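Local coordinates for uncharacterized protein (Corynebacterium glutamicum, PDB 2NSF) that probably catalyses the mycothiol-dependent isomerisation of maleylpyruvate, with a zinc ion bound in its helical N-terminal domain, at residues Gly63-Arg66 with Ser67-Ile70; Ser162-Val165 with Trp166-Val170. One frame throughout, in Å; residues are numbered along the deposited sequence.

Interaction 1: Gly63-Arg66 with Ser67-Ile70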
loop_
_atom_site.group_PDB
_atom_site.type_symbol
_atom_site.label_atom_id
_atom_site.label_comp_id
_atom_site.label_asym_id
_atom_site.label_seq_id
_atom_site.Cartn_x
_atom_site.Cartn_y
_atom_site.Cartn_z
ATOM N N GLY A 63 7.796 1.796 15.559
ATOM C CA GLY A 63 9.065 2.395 15.183
ATOM C C GLY A 63 8.957 3.663 14.355
ATOM O O GLY A 63 9.961 4.321 14.087
ATOM N N TRP A 64 7.738 4.012 13.954
ATOM C CA TRP A 64 7.518 5.205 13.145
ATOM C C TRP A 64 6.571 6.197 13.795
ATOM O O TRP A 64 5.457 5.850 14.175
ATOM C CB TRP A 64 6.945 4.826 11.779
ATOM C CG TRP A 64 7.964 4.599 10.705
ATOM C CD1 TRP A 64 9.311 4.437 10.866
ATOM C CD2 TRP A 64 7.708 4.474 9.299
ATOM N NE1 TRP A 64 9.910 4.218 9.648
ATOM C CE2 TRP A 64 8.953 4.235 8.673
ATOM C CE3 TRP A 64 6.552 4.541 8.513
ATOM C CZ2 TRP A 64 9.068 4.059 7.289
ATOM C CZ3 TRP A 64 6.669 4.366 7.139
ATOM C CH2 TRP A 64 7.920 4.128 6.542
ATOM N N THR A 65 7.023 7.436 13.926
ATOM C CA THR A 65 6.166 8.470 14.474
ATOM C C THR A 65 5.319 8.853 13.272
ATOM O O THR A 65 5.574 8.378 12.163
ATOM C CB THR A 65 6.981 9.687 14.950
ATOM O OG1 THR A 65 7.685 10.260 13.838
ATOM C CG2 THR A 65 7.984 9.265 16.014
ATOM N N ARG A 66 4.313 9.692 13.465
ATOM C CA ARG A 66 3.499 10.091 12.329
ATOM C C ARG A 66 4.370 10.793 11.289
ATOM O O ARG A 66 4.170 10.625 10.089
ATOM C CB ARG A 66 2.364 11.010 12.775
ATOM C CG ARG A 66 1.257 10.315 13.557
ATOM C CD ARG A 66 0.052 11.242 13.639
ATOM N NE ARG A 66 -1.133 10.611 14.211
ATOM C CZ ARG A 66 -1.306 10.369 15.506
ATOM N NH1 ARG A 66 -0.366 10.701 16.382
ATOM N NH2 ARG A 66 -2.431 9.808 15.925
ATOM N N SER A 67 5.348 11.567 11.754
ATOM C CA SER A 67 6.245 12.281 10.850
ATOM C C SER A 67 6.959 11.322 9.899
ATOM O O SER A 67 7.111 11.624 8.718
ATOM C CB SER A 67 7.282 13.083 11.640
ATOM O OG SER A 67 6.678 14.199 12.279
ATOM N N HIS A 68 7.406 10.181 10.415
ATOM C CA HIS A 68 8.089 9.193 9.582
ATOM C C HIS A 68 7.135 8.693 8.498
ATOM O O HIS A 68 7.499 8.596 7.326
ATOM C CB HIS A 68 8.555 7.988 10.408
ATOM C CG HIS A 68 9.742 8.258 11.283
ATOM N ND1 HIS A 68 9.630 8.793 12.547
ATOM C CD2 HIS A 68 11.063 8.031 11.087
ATOM C CE1 HIS A 68 10.831 8.880 13.094
ATOM N NE2 HIS A 68 11.717 8.424 12.228
ATOM N N LEU A 69 5.910 8.372 8.902
ATOM C CA LEU A 69 4.903 7.874 7.969
ATOM C C LEU A 69 4.538 8.908 6.914
ATOM O O LEU A 69 4.461 8.604 5.722
ATOM C CB LEU A 69 3.646 7.449 8.737
ATOM C CG LEU A 69 2.449 7.008 7.891
ATOM C CD1 LEU A 69 2.818 5.764 7.089
ATOM C CD2 LEU A 69 1.255 6.737 8.788
ATOM N N ILE A 70 4.307 10.141 7.350
ATOM C CA ILE A 70 3.947 11.214 6.436
ATOM C C ILE A 70 5.061 11.456 5.423
ATOM O O ILE A 70 4.796 11.670 4.238
ATOM C CB ILE A 70 3.629 12.505 7.237
ATOM C CG1 ILE A 70 2.365 12.267 8.074
ATOM C CG2 ILE A 70 3.428 13.688 6.298
ATOM C CD1 ILE A 70 2.172 13.259 9.218
#
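Trp64 and His68 lie with their rings nearly parallel, the planes 16° apart. An offset leaves little ring-on-ring contact, so the main contact is made by an aliphatic carbon. CB of His68 sits over one face of the indole, 3.6 Å from the centroid of the five-membered ring of Trp64, in a CH-pi contact. The other end of the same indole reaches the next residue of the helix. CZ3 of Trp64 is 4.1 Å from CD1 of Leu69, and the two side chains run at about a right angle.

The His68 ring is held at its edge by Thr65. OG1 of Thr65 lies near the ring plane and shares a hydrogen bond of 2.8 Å with ND1 of His68; either atom could be the donor. With chi1 at 61°, OG1 points back over its own backbone, where it meets the imidazole. This bond helps fix the rotation of the ring.

Backbone bonds close the first helical turn. The bond from Leu69 N to Thr65 O is long, at 3.3 Å. Ile70 N reaches Arg66 O at 2.8 Å. The Arg66 guanidinium is bound outside this turn, by the carbonyl of Leu172 and by a salt bridge to Glu57.

Trp64 also meets the ring of His72, a zinc ligand one turn beyond His68. The arrangement is a helix N-terminus with Thr65 as N-cap residue, at the start of the helix that brings His72 to the zinc site.

Interaction 2: Ser162-Val165 with Trp166-Val170. With ZN (zinc ion), chain E; SO4 (sulfate ion), chain B.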
loop_
_atom_site.group_PDB
_atom_site.type_symbol
_atom_site.label_atom_id
_atom_site.label_comp_id
_atom_site.label_asym_id
_atom_site.label_seq_id
_atom_site.Cartn_x
_atom_site.Cartn_y
_atom_site.Cartn_z
ATOM N N SER A 162 -2.044 3.252 -4.850
ATOM C CA SER A 162 -3.298 2.945 -4.167
ATOM C C SER A 162 -3.050 2.153 -2.882
ATOM O O SER A 162 -3.668 2.429 -1.853
ATOM C CB SER A 162 -4.239 2.160 -5.091
ATOM O OG SER A 162 -4.701 2.970 -6.165
ATOM N N ARG A 163 -2.158 1.160 -2.930
ATOM C CA ARG A 163 -1.860 0.377 -1.729
ATOM C C ARG A 163 -1.383 1.304 -0.618
ATOM O O ARG A 163 -1.781 1.178 0.539
ATOM C CB ARG A 163 -0.748 -0.650 -1.980
ATOM C CG ARG A 163 -1.070 -1.751 -2.954
ATOM C CD ARG A 163 0.068 -2.771 -2.986
ATOM N NE ARG A 163 1.370 -2.128 -3.171
ATOM C CZ ARG A 163 2.402 -2.699 -3.785
ATOM N NH1 ARG A 163 2.285 -3.931 -4.269
ATOM N NH2 ARG A 163 3.540 -2.032 -3.937
ATOM N N GLU A 164 -0.506 2.230 -0.987
ATOM C CA GLU A 164 0.053 3.165 -0.026
ATOM C C GLU A 164 -0.966 4.097 0.610
ATOM O O GLU A 164 -1.078 4.153 1.834
ATOM C CB GLU A 164 1.136 4.022 -0.688
ATOM C CG GLU A 164 2.338 3.254 -1.212
ATOM C CD GLU A 164 3.123 2.561 -0.119
ATOM O OE1 GLU A 164 3.305 3.148 0.971
ATOM O OE2 GLU A 164 3.586 1.427 -0.357
ATOM N N VAL A 165 -1.700 4.838 -0.212
ATOM C CA VAL A 165 -2.651 5.795 0.332
ATOM C C VAL A 165 -3.843 5.201 1.072
ATOM O O VAL A 165 -4.248 5.731 2.104
ATOM C CB VAL A 165 -3.157 6.780 -0.762
ATOM C CG1 VAL A 165 -2.011 7.688 -1.205
ATOM C CG2 VAL A 165 -3.717 6.020 -1.951
ATOM N N TRP A 166 -4.402 4.104 0.571
ATOM C CA TRP A 166 -5.548 3.512 1.251
ATOM C C TRP A 166 -5.173 2.850 2.565
ATOM O O TRP A 166 -5.941 2.897 3.528
ATOM C CB TRP A 166 -6.262 2.502 0.345
ATOM C CG TRP A 166 -7.101 3.144 -0.719
ATOM C CD1 TRP A 166 -6.818 3.227 -2.050
ATOM C CD2 TRP A 166 -8.366 3.796 -0.534
ATOM N NE1 TRP A 166 -7.830 3.887 -2.710
ATOM C CE2 TRP A 166 -8.792 4.248 -1.802
ATOM C CE3 TRP A 166 -9.180 4.043 0.582
ATOM C CZ2 TRP A 166 -10.001 4.935 -1.990
ATOM C CZ3 TRP A 166 -10.387 4.731 0.396
ATOM C CH2 TRP A 166 -10.782 5.168 -0.881
ATOM N N ILE A 167 -3.995 2.235 2.622
ATOM C CA ILE A 167 -3.576 1.587 3.848
ATOM C C ILE A 167 -2.928 2.558 4.828
ATOM O O ILE A 167 -3.234 2.528 6.018
ATOM C CB ILE A 167 -2.600 0.426 3.586
ATOM C CG1 ILE A 167 -3.288 -0.641 2.722
ATOM C CG2 ILE A 167 -2.150 -0.172 4.914
ATOM C CD1 ILE A 167 -2.377 -1.782 2.296
ATOM N N HIS A 168 -2.032 3.417 4.352
ATOM C CA HIS A 168 -1.400 4.357 5.267
ATOM C C HIS A 168 -2.391 5.364 5.831
ATOM O O HIS A 168 -2.111 6.015 6.832
ATOM C CB HIS A 168 -0.208 5.054 4.606
ATOM C CG HIS A 168 0.978 4.153 4.444
ATOM N ND1 HIS A 168 1.342 3.241 5.407
ATOM C CD2 HIS A 168 1.872 4.018 3.438
ATOM C CE1 HIS A 168 2.410 2.574 5.003
ATOM N NE2 HIS A 168 2.750 3.028 3.812
ATOM N N ALA A 169 -3.555 5.487 5.201
ATOM C CA ALA A 169 -4.578 6.395 5.719
ATOM C C ALA A 169 -4.979 5.841 7.083
ATOM O O ALA A 169 -5.250 6.591 8.021
ATOM C CB ALA A 169 -5.780 6.430 4.786
ATOM N N VAL A 170 -5.010 4.516 7.196
ATOM C CA VAL A 170 -5.363 3.881 8.462
ATOM C C VAL A 170 -4.240 4.052 9.477
ATOM O O VAL A 170 -4.490 4.347 10.645
ATOM C CB VAL A 170 -5.621 2.368 8.288
ATOM C CG1 VAL A 170 -6.089 1.767 9.604
ATOM C CG2 VAL A 170 -6.646 2.142 7.198
HETATM ZN ZN ZN E . 4.359 2.291 2.610
HETATM S S SO4 B . 6.010 -4.518 -5.147
HETATM O O1 SO4 B . 6.992 -5.076 -6.095
HETATM O O2 SO4 B . 6.252 -3.081 -4.968
HETATM O O3 SO4 B . 6.155 -5.200 -3.855
HETATM O O4 SO4 B . 4.649 -4.713 -5.673
HETATM O O HOH W 1 5.572 1.023 1.302
HETATM O O HOH W 2 3.075 0.226 2.655
#
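Glu164 and His168 both set CG beside the backbone N, with chi1 of -62° and -73°. Their side chains therefore leave the helix side by side and point the same way, one turn apart. A bend at chi2 of Glu164 then brings its carboxylate round to the imidazole. The two planes stand 51° apart. OE1 of Glu164 and NE2 of His168 come within 2.9 Å of each other, at the edge of the ring, because both bind the zinc ion. Each of these two atoms is 2.1 Å from the metal.

OE2 of Glu164 accepts a hydrogen bond of 2.6 Å from one zinc-bound water and a longer one from the other, so the carboxylate touches both the metal and its waters. ND1 of His168 is hydrogen-bonded to Asp171, which helps fix the ring with NE2 toward the metal and may strengthen NE2 as a ligand.

The backbone keeps this spacing: His168 N bonds Glu164 O at 2.8 Å. Along another side of the helix, CD1 at the Trp166 ring edge lies 3.3 Å from Ser162 O.

Arg163 grips a sulfate ion, probably from the crystallisation liquor, with the edge of its guanidinium. NH1 of Arg163 is 2.9 Å from O4 of the sulfate, and NH2 of Arg163 is 3.1 Å from its O2. Thr146 and Arg150 hold the same anion, and NH1 of Arg163 also forms a salt bridge with Glu192.

The zinc site is a Glu-x-x-x-His pair on one helix, with His72 of helix 66-89 as third protein ligand and waters in further positions.

From the N terminus, interaction 1 comes first. It joins the loop after helix 29-49 to the opening turn of helix 66-89. Interaction 2 follows much later, within helix 156-171. Each is local, so neither closes a long loop; they stand in series, without nesting or crossing. The fold brings them together, with centres about 14 Å apart. CD1 of Leu69 packs 3.4 Å from ND1 of His168, which is direct contact between helices 66-89 and 156-171. His72, on the same helix as interaction 1, ties it to the zinc site of interaction 2. All four segments lie in the N-terminal domain.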